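Local atomic coordinates of 2-aminomuconate 6-semialdehyde dehydrogenase (Burkholderia cenocepacia, PDB entry 4U3W), a protein that probably catalyses the NAD-dependent oxidation of 2-aminomuconate 6-semialdehyde to 2-aminomuconate. Residues L154-T159 with L497-V502; K90-I95 with R124-F129; R428-A433 with K453-G458. One frame throughout, in Å; residues are numbered along the deposited sequence. Where two conformers were deposited one is given.

Interaction 1. Residues L154-T159 with L497-V502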
ATOM      1  N   LEU A 154       4.890 -21.314  -3.651  1.00 34.22           N
ATOM      2  CA  LEU A 154       4.433 -20.678  -4.875  1.00 32.31           C
ATOM      3  C   LEU A 154       4.625 -19.202  -4.704  1.00 32.08           C
ATOM      4  O   LEU A 154       4.620 -18.698  -3.582  1.00 31.05           O
ATOM      5  CB  LEU A 154       2.967 -21.009  -5.179  1.00 33.11           C
ATOM      6  CG  LEU A 154       2.604 -22.496  -5.129  1.00 34.85           C
ATOM      7  CD1 LEU A 154       2.023 -22.932  -3.769  1.00 36.14           C
ATOM      8  CD2 LEU A 154       1.687 -22.804  -6.305  1.00 34.46           C
ATOM      9  N   ILE A 155       4.810 -18.501  -5.809  1.00 29.40           N
ATOM     10  CA  ILE A 155       4.783 -17.064  -5.761  1.00 29.00           C
ATOM     11  C   ILE A 155       3.541 -16.578  -6.517  1.00 30.80           C
ATOM     12  O   ILE A 155       3.106 -17.218  -7.503  1.00 30.79           O
ATOM     13  CB  ILE A 155       6.078 -16.443  -6.354  1.00 31.55           C
ATOM     14  CG1 ILE A 155       6.294 -16.876  -7.803  1.00 33.36           C
ATOM     15  CG2 ILE A 155       7.305 -16.863  -5.491  1.00 36.20           C
ATOM     16  CD1 ILE A 155       7.505 -16.207  -8.465  1.00 35.40           C
ATOM     17  N   ASN A 156       2.963 -15.477  -6.051  1.00 28.89           N
ATOM     18  CA  ASN A 156       1.818 -14.847  -6.688  1.00 28.86           C
ATOM     19  C   ASN A 156       2.155 -13.426  -7.033  1.00 32.43           C
ATOM     20  O   ASN A 156       2.719 -12.712  -6.195  1.00 32.66           O
ATOM     21  CB  ASN A 156       0.583 -14.802  -5.766  1.00 32.50           C
ATOM     22  CG  ASN A 156       0.176 -16.160  -5.231  1.00 35.20           C
ATOM     23  OD1 ASN A 156      -0.771 -16.806  -5.759  1.00 33.79           O
ATOM     24  ND2 ASN A 156       0.844 -16.599  -4.150  1.00 37.16           N
ATOM     25  N   TYR A 157       1.834 -12.978  -8.238  1.00 31.78           N
ATOM     26  CA  TYR A 157       1.834 -11.545  -8.412  1.00 31.92           C
ATOM     27  C   TYR A 157       0.625 -11.078  -9.237  1.00 27.73           C
ATOM     28  O   TYR A 157       0.093 -11.830 -10.098  1.00 27.92           O
ATOM     29  CB  TYR A 157       3.143 -11.082  -9.045  1.00 31.55           C
ATOM     30  CG  TYR A 157       3.449 -11.839 -10.328  1.00 28.72           C
ATOM     31  CD1 TYR A 157       4.220 -13.002 -10.313  1.00 27.67           C
ATOM     32  CD2 TYR A 157       3.005 -11.357 -11.532  1.00 29.00           C
ATOM     33  CE1 TYR A 157       4.474 -13.726 -11.530  1.00 30.47           C
ATOM     34  CE2 TYR A 157       3.281 -12.056 -12.778  1.00 30.69           C
ATOM     35  CZ  TYR A 157       4.029 -13.224 -12.747  1.00 29.11           C
ATOM     36  OH  TYR A 157       4.282 -13.863 -13.969  1.00 30.51           O
ATOM     37  N   VAL A 158       0.183  -9.849  -8.960  1.00 27.58           N
ATOM     38  CA  VAL A 158      -1.041  -9.370  -9.565  1.00 27.60           C
ATOM     39  C   VAL A 158      -0.777  -8.435 -10.729  1.00 30.90           C
ATOM     40  O   VAL A 158      -0.164  -7.401 -10.543  1.00 33.50           O
ATOM     41  CB  VAL A 158      -1.928  -8.652  -8.533  1.00 32.99           C
ATOM     42  CG1 VAL A 158      -3.228  -8.178  -9.238  1.00 32.03           C
ATOM     43  CG2 VAL A 158      -2.238  -9.626  -7.416  1.00 31.60           C
ATOM     44  N   THR A 159      -1.172  -8.846 -11.946  1.00 27.20           N
ATOM     45  CA  THR A 159      -0.978  -8.042 -13.149  0.57 30.97           C
ATOM     46  C   THR A 159      -2.291  -7.344 -13.529  1.00 34.88           C
ATOM     47  O   THR A 159      -3.366  -7.735 -13.077  1.00 34.42           O
ATOM     48  CB  THR A 159      -0.518  -8.885 -14.351  0.57 32.15           C
ATOM     49  OG1 THR A 159      -1.592  -9.748 -14.785  0.57 29.82           O
ATOM     50  CG2 THR A 159       0.711  -9.726 -13.979  0.57 33.71           C
ATOM     51  N   LEU A 497      -7.725  -7.447 -13.375  1.00 37.00           N
ATOM     52  CA  LEU A 497      -6.673  -7.968 -12.488  1.00 37.80           C
ATOM     53  C   LEU A 497      -6.493  -9.446 -12.783  1.00 36.58           C
ATOM     54  O   LEU A 497      -7.492 -10.177 -12.834  1.00 36.97           O
ATOM     55  CB  LEU A 497      -7.041  -7.821 -11.023  1.00 37.58           C
ATOM     56  CG  LEU A 497      -6.745  -6.474 -10.393  1.00 41.37           C
ATOM     57  CD1 LEU A 497      -7.432  -5.357 -11.186  1.00 39.56           C
ATOM     58  CD2 LEU A 497      -7.140  -6.478  -8.896  1.00 39.74           C
ATOM     59  N   THR A 498      -5.248  -9.881 -12.923  1.00 35.97           N
ATOM     60  CA  THR A 498      -4.971 -11.304 -13.000  1.00 35.68           C
ATOM     61  C   THR A 498      -3.964 -11.661 -11.919  1.00 35.71           C
ATOM     62  O   THR A 498      -2.931 -11.013 -11.814  1.00 35.42           O
ATOM     63  CB  THR A 498      -4.405 -11.735 -14.383  1.00 34.82           C
ATOM     64  OG1 THR A 498      -5.352 -11.426 -15.407  1.00 35.96           O
ATOM     65  CG2 THR A 498      -4.078 -13.322 -14.410  1.00 34.44           C
ATOM     66  N   ASN A 499      -4.306 -12.631 -11.093  1.00 36.15           N
ATOM     67  CA  ASN A 499      -3.342 -13.200 -10.164  1.00 36.17           C
ATOM     68  C   ASN A 499      -2.601 -14.358 -10.872  1.00 35.36           C
ATOM     69  O   ASN A 499      -3.248 -15.307 -11.330  1.00 35.27           O
ATOM     70  CB  ASN A 499      -4.038 -13.676  -8.889  1.00 37.13           C
ATOM     71  CG  ASN A 499      -3.041 -14.131  -7.816  1.00 42.46           C
ATOM     72  OD1 ASN A 499      -2.198 -13.352  -7.364  1.00 45.92           O
ATOM     73  ND2 ASN A 499      -3.122 -15.396  -7.425  1.00 37.50           N
ATOM     74  N   VAL A 500      -1.290 -14.212 -11.046  1.00 34.77           N
ATOM     75  CA  VAL A 500      -0.447 -15.236 -11.643  1.00 33.95           C
ATOM     76  C   VAL A 500       0.269 -15.979 -10.503  1.00 34.20           C
ATOM     77  O   VAL A 500       0.998 -15.348  -9.705  1.00 34.52           O
ATOM     78  CB  VAL A 500       0.578 -14.666 -12.628  1.00 35.95           C
ATOM     79  CG1 VAL A 500       1.576 -15.760 -13.113  1.00 32.32           C
ATOM     80  CG2 VAL A 500      -0.098 -13.908 -13.772  1.00 33.01           C
ATOM     81  N   CYS A 501       0.014 -17.288 -10.415  1.00 34.11           N
ATOM     82  CA  CYS A 501       0.455 -18.127  -9.326  1.00 34.47           C
ATOM     83  C   CYS A 501       1.403 -19.203  -9.848  1.00 33.55           C
ATOM     84  O   CYS A 501       0.975 -20.097 -10.562  1.00 33.06           O
ATOM     85  CB  CYS A 501      -0.760 -18.769  -8.622  1.00 35.33           C
ATOM     86  SG  CYS A 501      -0.360 -19.771  -7.175  1.00 36.02           S
ATOM     87  N   VAL A 502       2.685 -19.118  -9.466  1.00 33.34           N
ATOM     88  CA  VAL A 502       3.735 -19.931 -10.043  1.00 33.07           C
ATOM     89  C   VAL A 502       4.367 -20.861  -8.996  1.00 32.66           C
ATOM     90  O   VAL A 502       4.914 -20.387  -7.984  1.00 33.34           O
ATOM     91  CB  VAL A 502       4.894 -19.051 -10.653  1.00 35.23           C
ATOM     92  CG1 VAL A 502       5.974 -19.935 -11.228  1.00 34.05           C
ATOM     93  CG2 VAL A 502       4.365 -18.027 -11.703  1.00 31.61           C
TER
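The oligomerisation arm of the aldehyde dehydrogenase fold is a small antiparallel sheet, and here 154-159 of the long strand 153-169 runs beside 497-502 of the C-terminal strand 495-503. Three hydrogen-bonded pairs, Ile155 with Val502, Tyr157 with Val500 and Thr159 with Thr498, are each joined by two backbone bonds; in the middle pair Tyr157 N reaches Val500 O at 2.9 Å, and Val500 N returns to Tyr157 O at 2.9 Å, almost straight at 174°.

Tyr157, Val500, Ile155 and Val502 lie on one face. Tyr157 takes the crowded first torsion, with CG between its own N and carbonyl carbon (chi1 53°), which folds the flat ring over its neighbour: Val500 CB sits 4.0 Å from the Tyr157 ring centroid in a CH-pi contact, and Val500 CG1 comes to 3.5 Å from Tyr157 CZ. Compact, beta-branched valine suits a place beneath a ring. Beside them Ile155 CG1 packs on Val502 CB at 3.8 Å.

On the other face, Asn499 ND2 gives a hydrogen bond of 3.2 Å to a lone pair of Asn156 OD1, the two amide planes 12° apart. Asn156 is held on both ends, since its ND2 donates to Thr146 OG1 and Phe144 O; Asn499 OD1, by contrast, is buried with no partner.

Strand 141-147 flanks 154-159 on its far edge, while 499-502 pairs in parallel with a strand of the second subunit, extending the sheet across the interface. Tyr157 OH is hydrogen-bonded to ND1 of His449 of the second subunit, and Thr498 OG1 to O of Thr457 of the second subunit; Tyr143 of the third subunit stacks on the Tyr157 ring.

Interaction 2. Residues K90-I95 with R124-F129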
ATOM      1  N   LYS A  90       0.658  14.342 -24.426  1.00 32.69           N
ATOM      2  CA  LYS A  90       0.513  14.961 -25.759  1.00 34.57           C
ATOM      3  C   LYS A  90      -0.897  15.492 -25.961  1.00 32.84           C
ATOM      4  O   LYS A  90      -1.104  16.548 -26.570  1.00 31.06           O
ATOM      5  CB  LYS A  90       0.805  13.952 -26.874  1.00 40.12           C
ATOM      6  CG  LYS A  90       2.298  13.808 -27.232  1.00 47.36           C
ATOM      7  CD  LYS A  90       2.478  12.797 -28.385  1.00 52.51           C
ATOM      8  CE  LYS A  90       3.655  11.847 -28.138  1.00 57.29           C
ATOM      9  NZ  LYS A  90       5.026  12.366 -28.461  1.00 60.27           N
ATOM     10  N   ILE A  91      -1.874  14.718 -25.489  1.00 26.04           N
ATOM     11  CA  ILE A  91      -3.286  15.131 -25.622  1.00 28.27           C
ATOM     12  C   ILE A  91      -3.509  16.381 -24.785  1.00 30.15           C
ATOM     13  O   ILE A  91      -4.070  17.362 -25.244  1.00 28.66           O
ATOM     14  CB  ILE A  91      -4.241  13.986 -25.189  1.00 26.87           C
ATOM     15  CG1 ILE A  91      -4.148  12.820 -26.194  1.00 28.11           C
ATOM     16  CG2 ILE A  91      -5.697  14.485 -25.114  1.00 25.01           C
ATOM     17  CD1 ILE A  91      -4.650  11.457 -25.649  1.00 26.76           C
ATOM     18  N   ALA A  92      -3.006  16.352 -23.551  1.00 31.85           N
ATOM     19  CA  ALA A  92      -3.112  17.527 -22.689  1.00 30.56           C
ATOM     20  C   ALA A  92      -2.510  18.762 -23.345  1.00 29.98           C
ATOM     21  O   ALA A  92      -3.129  19.833 -23.364  1.00 27.96           O
ATOM     22  CB  ALA A  92      -2.437  17.232 -21.341  1.00 29.87           C
ATOM     23  N   ASP A  93      -1.323  18.612 -23.938  1.00 32.09           N
ATOM     24  CA  ASP A  93      -0.684  19.727 -24.649  1.00 33.02           C
ATOM     25  C   ASP A  93      -1.537  20.243 -25.806  1.00 30.89           C
ATOM     26  O   ASP A  93      -1.587  21.451 -26.074  1.00 31.95           O
ATOM     27  CB  ASP A  93       0.700  19.293 -25.190  1.00 35.83           C
ATOM     28  CG  ASP A  93       1.732  19.082 -24.083  1.00 37.16           C
ATOM     29  OD1 ASP A  93       1.471  19.472 -22.932  1.00 36.99           O
ATOM     30  OD2 ASP A  93       2.792  18.483 -24.355  1.00 36.60           O
ATOM     31  N   GLY A  94      -2.174  19.323 -26.539  1.00 31.65           N
ATOM     32  CA  GLY A  94      -2.996  19.691 -27.693  1.00 27.18           C
ATOM     33  C   GLY A  94      -4.235  20.496 -27.327  1.00 29.92           C
ATOM     34  O   GLY A  94      -4.676  21.371 -28.097  1.00 30.00           O
ATOM     35  N   ILE A  95      -4.807  20.204 -26.167  1.00 30.02           N
ATOM     36  CA  ILE A  95      -5.958  20.969 -25.668  1.00 30.72           C
ATOM     37  C   ILE A  95      -5.472  22.376 -25.262  1.00 32.19           C
ATOM     38  O   ILE A  95      -6.058  23.394 -25.638  1.00 30.93           O
ATOM     39  CB  ILE A  95      -6.611  20.274 -24.453  1.00 29.61           C
ATOM     40  CG1 ILE A  95      -7.141  18.865 -24.816  1.00 29.75           C
ATOM     41  CG2 ILE A  95      -7.789  21.087 -23.954  1.00 29.37           C
ATOM     42  CD1 ILE A  95      -7.520  18.021 -23.535  1.00 25.09           C
ATOM     43  N   ARG A 124      -9.376  22.046 -15.632  1.00 37.97           N
ATOM     44  CA  ARG A 124      -9.429  20.755 -14.963  1.00 36.95           C
ATOM     45  C   ARG A 124      -9.538  19.616 -15.961  1.00 36.80           C
ATOM     46  O   ARG A 124      -9.050  18.509 -15.714  1.00 38.60           O
ATOM     47  CB  ARG A 124     -10.594  20.710 -13.974  1.00 37.87           C
ATOM     48  N   GLY A 125     -10.164  19.893 -17.098  1.00 33.59           N
ATOM     49  CA  GLY A 125     -10.202  18.956 -18.213  1.00 34.10           C
ATOM     50  C   GLY A 125      -8.782  18.547 -18.610  1.00 36.56           C
ATOM     51  O   GLY A 125      -8.504  17.350 -18.830  1.00 37.98           O
ATOM     52  N   ILE A 126      -7.882  19.533 -18.704  1.00 33.68           N
ATOM     53  CA  ILE A 126      -6.484  19.276 -19.051  1.00 35.67           C
ATOM     54  C   ILE A 126      -5.814  18.515 -17.933  1.00 35.90           C
ATOM     55  O   ILE A 126      -5.095  17.525 -18.186  1.00 33.12           O
ATOM     56  CB  ILE A 126      -5.753  20.610 -19.367  1.00 32.32           C
ATOM     57  CG1 ILE A 126      -6.377  21.182 -20.631  1.00 32.07           C
ATOM     58  CG2 ILE A 126      -4.192  20.418 -19.468  1.00 32.82           C
ATOM     59  CD1 ILE A 126      -6.117  22.621 -20.932  1.00 37.21           C
ATOM     60  N   ALA A 127      -6.075  18.931 -16.686  1.00 35.63           N
ATOM     61  CA  ALA A 127      -5.431  18.304 -15.522  1.00 33.15           C
ATOM     62  C   ALA A 127      -5.760  16.803 -15.347  1.00 34.22           C
ATOM     63  O   ALA A 127      -4.927  16.025 -14.803  1.00 35.42           O
ATOM     64  CB  ALA A 127      -5.808  19.099 -14.225  1.00 33.07           C
ATOM     65  N   ASN A 128      -6.958  16.390 -15.780  1.00 30.08           N
ATOM     66  CA  ASN A 128      -7.342  14.972 -15.745  1.00 29.69           C
ATOM     67  C   ASN A 128      -6.363  14.132 -16.542  1.00 31.59           C
ATOM     68  O   ASN A 128      -5.941  13.070 -16.065  1.00 32.66           O
ATOM     69  CB  ASN A 128      -8.746  14.736 -16.306  1.00 30.38           C
ATOM     70  CG  ASN A 128      -9.844  15.102 -15.308  1.00 34.53           C
ATOM     71  OD1 ASN A 128      -9.631  15.051 -14.096  1.00 36.96           O
ATOM     72  ND2 ASN A 128     -11.021  15.524 -15.821  1.00 33.14           N
ATOM     73  N   PHE A 129      -5.994  14.614 -17.737  1.00 29.02           N
ATOM     74  CA  PHE A 129      -5.039  13.851 -18.562  1.00 30.63           C
ATOM     75  C   PHE A 129      -3.650  13.781 -17.871  1.00 25.94           C
ATOM     76  O   PHE A 129      -3.064  12.690 -17.805  1.00 29.74           O
ATOM     77  CB  PHE A 129      -4.931  14.444 -19.967  1.00 27.82           C
ATOM     78  CG  PHE A 129      -6.093  14.044 -20.861  1.00 29.03           C
ATOM     79  CD1 PHE A 129      -6.141  12.787 -21.443  1.00 27.35           C
ATOM     80  CD2 PHE A 129      -7.153  14.915 -21.065  1.00 29.52           C
ATOM     81  CE1 PHE A 129      -7.241  12.415 -22.233  1.00 28.49           C
ATOM     82  CE2 PHE A 129      -8.242  14.529 -21.888  1.00 29.24           C
ATOM     83  CZ  PHE A 129      -8.262  13.285 -22.444  1.00 28.14           C
TER
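Helical segments 90-95 and 124-129 run nearly antiparallel, 164° between their directions, with axes only 8.7 Å apart at closest approach. They form an antiparallel helix pair in the N-terminal part of the chain, which in aldehyde dehydrogenases belongs to the Rossmann-like dinucleotide-binding domain, and the interface is wholly apolar.

The closeness is possible because Ala92, the residue whose CA lies nearest the partner helix, at 5.3 Å from Ile126 CA, has just a methyl group. Ala92 CB fits between the two main partners on the opposing helix, 4.0 Å from Phe129 CB and 4.1 Å from Ile126 CG2. One turn further on, Ile95 and Ile126 slide past each other in opposite directions. Both carry CG1 beside the backbone N and CG2 anti to it, so that Ile95 CG2 meets Ile126 CG1 at 3.6 Å, the tightest touch of the pair. Isoleucine suits these places because its branch at CB offers two arms: Ile95 also extends CD1, crossing Phe129 at about a right angle, to 3.9 Å from Phe129 CE2.

Other helices close the rest of the cluster. Ile91 touches Met212 and Ile95 touches Leu208 on helix 203-214, while Phe129 rests on Thr180 and Ala184 of helix 175-188; on the outer side Asp93 is salt-bridged to Arg130.

The Phe129 ring is covered centrally on one face by a methyl group: Ile91 CG2 stands 3.9 Å from the Phe129 ring centroid, only 11° off the ring normal, a CH-pi contact.

Interaction 3. Residues R428-A433 with K453-G458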
ATOM      1  N   ARG A 428     -31.359  13.456  10.003  1.00 41.20           N
ATOM      2  CA  ARG A 428     -32.079  14.132   8.899  1.00 40.89           C
ATOM      3  C   ARG A 428     -31.257  14.113   7.580  1.00 37.86           C
ATOM      4  O   ARG A 428     -31.783  13.911   6.475  1.00 38.48           O
ATOM      5  CB  ARG A 428     -32.416  15.563   9.321  1.00 39.45           C
ATOM      6  CG  ARG A 428     -33.355  15.549  10.527  1.00 41.74           C
ATOM      7  CD  ARG A 428     -33.730  16.922  11.031  1.00 43.17           C
ATOM      8  NE  ARG A 428     -34.574  17.689  10.105  1.00 41.56           N
ATOM      9  CZ  ARG A 428     -34.848  18.983  10.297  1.00 42.62           C
ATOM     10  NH1 ARG A 428     -34.338  19.604  11.353  1.00 41.60           N
ATOM     11  NH2 ARG A 428     -35.602  19.660   9.446  1.00 42.08           N
ATOM     12  N   VAL A 429     -29.959  14.302   7.713  1.00 34.08           N
ATOM     13  CA  VAL A 429     -29.090  14.208   6.551  1.00 32.88           C
ATOM     14  C   VAL A 429     -29.196  12.799   5.951  1.00 33.04           C
ATOM     15  O   VAL A 429     -29.391  12.669   4.751  1.00 33.84           O
ATOM     16  CB  VAL A 429     -27.604  14.538   6.915  1.00 30.34           C
ATOM     17  CG1 VAL A 429     -26.642  14.101   5.755  1.00 29.79           C
ATOM     18  CG2 VAL A 429     -27.430  16.028   7.221  1.00 29.95           C
ATOM     19  N   ASN A 430     -29.134  11.755   6.788  1.00 33.13           N
ATOM     20  CA  ASN A 430     -29.113  10.367   6.273  1.00 35.72           C
ATOM     21  C   ASN A 430     -30.469   9.821   5.830  1.00 38.02           C
ATOM     22  O   ASN A 430     -30.542   8.804   5.103  1.00 39.06           O
ATOM     23  CB  ASN A 430     -28.500   9.432   7.317  1.00 36.67           C
ATOM     24  CG  ASN A 430     -27.004   9.644   7.449  1.00 37.11           C
ATOM     25  OD1 ASN A 430     -26.381  10.185   6.538  1.00 37.71           O
ATOM     26  ND2 ASN A 430     -26.425   9.239   8.584  1.00 36.14           N
ATOM     27  N   ASP A 431     -31.527  10.529   6.205  1.00 36.83           N
ATOM     28  CA  ASP A 431     -32.865  10.177   5.732  1.00 41.13           C
ATOM     29  C   ASP A 431     -33.067  10.553   4.237  1.00 45.58           C
ATOM     30  O   ASP A 431     -33.676  11.587   3.879  1.00 44.39           O
ATOM     31  CB  ASP A 431     -33.909  10.844   6.628  1.00 42.06           C
ATOM     32  CG  ASP A 431     -35.317  10.629   6.119  1.00 49.46           C
ATOM     33  OD1 ASP A 431     -35.566   9.571   5.472  1.00 49.11           O
ATOM     34  OD2 ASP A 431     -36.166  11.520   6.386  1.00 52.55           O
ATOM     35  N   SER A 432     -32.549   9.678   3.370  1.00 44.66           N
ATOM     36  CA  SER A 432     -32.493   9.905   1.936  1.00 42.15           C
ATOM     37  C   SER A 432     -32.194   8.552   1.234  1.00 41.67           C
ATOM     38  O   SER A 432     -31.446   7.710   1.758  1.00 39.06           O
ATOM     39  CB  SER A 432     -31.431  10.959   1.570  1.00 39.32           C
ATOM     40  OG  SER A 432     -31.336  11.160   0.158  1.00 40.40           O
ATOM     41  N   ALA A 433     -32.830   8.344   0.082  1.00 40.20           N
ATOM     42  CA  ALA A 433     -32.535   7.189  -0.765  1.00 41.67           C
ATOM     43  C   ALA A 433     -31.254   7.454  -1.591  1.00 39.46           C
ATOM     44  O   ALA A 433     -30.709   6.527  -2.226  1.00 40.95           O
ATOM     45  CB  ALA A 433     -33.733   6.861  -1.681  1.00 37.74           C
ATOM     46  N   LYS A 453     -18.038  11.259  10.090  1.00 31.04           N
ATOM     47  CA  LYS A 453     -17.889   9.797  10.015  1.00 33.68           C
ATOM     48  C   LYS A 453     -19.241   9.060  10.007  1.00 35.74           C
ATOM     49  O   LYS A 453     -19.320   7.901   9.604  1.00 37.53           O
ATOM     50  CB  LYS A 453     -17.030   9.286  11.213  1.00 32.04           C
ATOM     51  N   GLN A 454     -20.302   9.746  10.433  1.00 32.13           N
ATOM     52  CA  GLN A 454     -21.639   9.165  10.484  1.00 33.49           C
ATOM     53  C   GLN A 454     -22.435   9.410   9.211  1.00 34.46           C
ATOM     54  O   GLN A 454     -23.488   8.802   9.022  1.00 36.95           O
ATOM     55  CB  GLN A 454     -22.427   9.753  11.675  1.00 32.91           C
ATOM     56  CG  GLN A 454     -21.764   9.534  13.027  1.00 35.70           C
ATOM     57  CD  GLN A 454     -22.569  10.160  14.148  1.00 39.66           C
ATOM     58  OE1 GLN A 454     -23.685   9.702  14.475  1.00 38.52           O
ATOM     59  NE2 GLN A 454     -22.025  11.227  14.736  1.00 38.56           N
ATOM     60  N   ILE A 455     -21.959  10.301   8.343  1.00 33.67           N
ATOM     61  CA  ILE A 455     -22.771  10.692   7.182  1.00 31.44           C
ATOM     62  C   ILE A 455     -22.689   9.596   6.094  1.00 32.16           C
ATOM     63  O   ILE A 455     -21.590   9.165   5.679  1.00 33.17           O
ATOM     64  CB  ILE A 455     -22.337  12.055   6.573  1.00 33.68           C
ATOM     65  CG1 ILE A 455     -22.397  13.189   7.605  1.00 32.71           C
ATOM     66  CG2 ILE A 455     -23.211  12.449   5.374  1.00 29.73           C
ATOM     67  CD1 ILE A 455     -23.665  13.259   8.300  1.00 35.21           C
ATOM     68  N   GLU A 456     -23.850   9.168   5.609  1.00 31.68           N
ATOM     69  CA  GLU A 456     -23.899   8.034   4.672  1.00 33.70           C
ATOM     70  C   GLU A 456     -23.783   8.506   3.240  1.00 30.87           C
ATOM     71  O   GLU A 456     -24.739   8.417   2.459  1.00 32.13           O
ATOM     72  CB  GLU A 456     -25.203   7.254   4.893  1.00 38.68           C
ATOM     73  CG  GLU A 456     -25.224   6.556   6.256  1.00 41.57           C
ATOM     74  CD  GLU A 456     -26.623   6.071   6.673  1.00 47.16           C
ATOM     75  OE1 GLU A 456     -27.629   6.381   5.978  1.00 46.99           O
ATOM     76  OE2 GLU A 456     -26.702   5.392   7.712  1.00 50.61           O
ATOM     77  N   THR A 457     -22.629   9.058   2.885  1.00 29.39           N
ATOM     78  CA  THR A 457     -22.395   9.583   1.532  1.00 26.72           C
ATOM     79  C   THR A 457     -21.019   9.108   1.051  1.00 31.09           C
ATOM     80  O   THR A 457     -20.227   8.571   1.840  1.00 33.49           O
ATOM     81  CB  THR A 457     -22.405  11.107   1.468  1.00 28.77           C
ATOM     82  OG1 THR A 457     -21.440  11.589   2.425  1.00 30.20           O
ATOM     83  CG2 THR A 457     -23.771  11.684   1.789  1.00 29.15           C
ATOM     84  N   GLY A 458     -20.712   9.362  -0.209  1.00 30.12           N
ATOM     85  CA  GLY A 458     -19.432   8.938  -0.776  1.00 33.22           C
ATOM     86  C   GLY A 458     -18.351   9.930  -0.399  1.00 33.28           C
ATOM     87  O   GLY A 458     -17.171   9.549  -0.309  1.00 29.44           O
TER
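Asn430, the last residue of helix 422-430, buries the most surface here and joins the loop 453-458 with both ends of its amide. Its CG stands beside the backbone N (chi1 -72°), so the flat group reaches straight across to the loop backbone. Asn430 OD1 accepts a hydrogen bond from the backbone Glu456 N at 2.9 Å, nearly straight (170°), while Asn430 ND2 donates to Gln454 O at 3.0 Å. An amide, carrying a donor and an acceptor side by side, is well matched to a carbonyl and an N-H two residues apart, and the paired bonds fix its rotation. In both cases the donor stands above the acceptor's carbonyl plane.

The side chain of Glu456, extended beyond CG, crosses Asn430 at about a right angle and lays its carboxylate on the amide, the planes 9° apart, with Glu456 OE1 3.4 Å from Asn430 CB. The same oxygen forms a salt bridge with Lys478. Glu456 is also the centre of an inverse gamma turn, which bends the loop linking helix 445-452 to strand 459-462. The contact thus ties two successive helix-strand connections of the alpha/beta catalytic domain, since the chain leaving helix 422-430 leads into strand 437-441, the parallel neighbour of 459-462.

Ile455, the third main contributor, is buried, and its CG2, anti to the backbone N, meets Val429 CG1 at 3.8 Å, the two side chains crossing at about a right angle; Val429 packs in turn on Ala278 and Val280 of strand 277-281.

The three contacts mark three parts of the aldehyde dehydrogenase architecture and do not touch: their centres lie 34 to 39 Å apart. Interaction 2 comes first along the chain, in the helices of the N-terminal, dinucleotide-binding part. Interaction 1 then pairs strand 153-169 with the C-terminal strand 495-503, and interaction 3, in the catalytic domain, falls within the long span between these strands. Interactions 2 and 3 lie on opposite sides of the chain's centre, with nearest atoms about 17 Å apart. Interactions 1 and 3 both face the second subunit: segment 497-502 of one chain meets loop 453-458 of another, coupling arm and catalytic domain within the four-chain assembly.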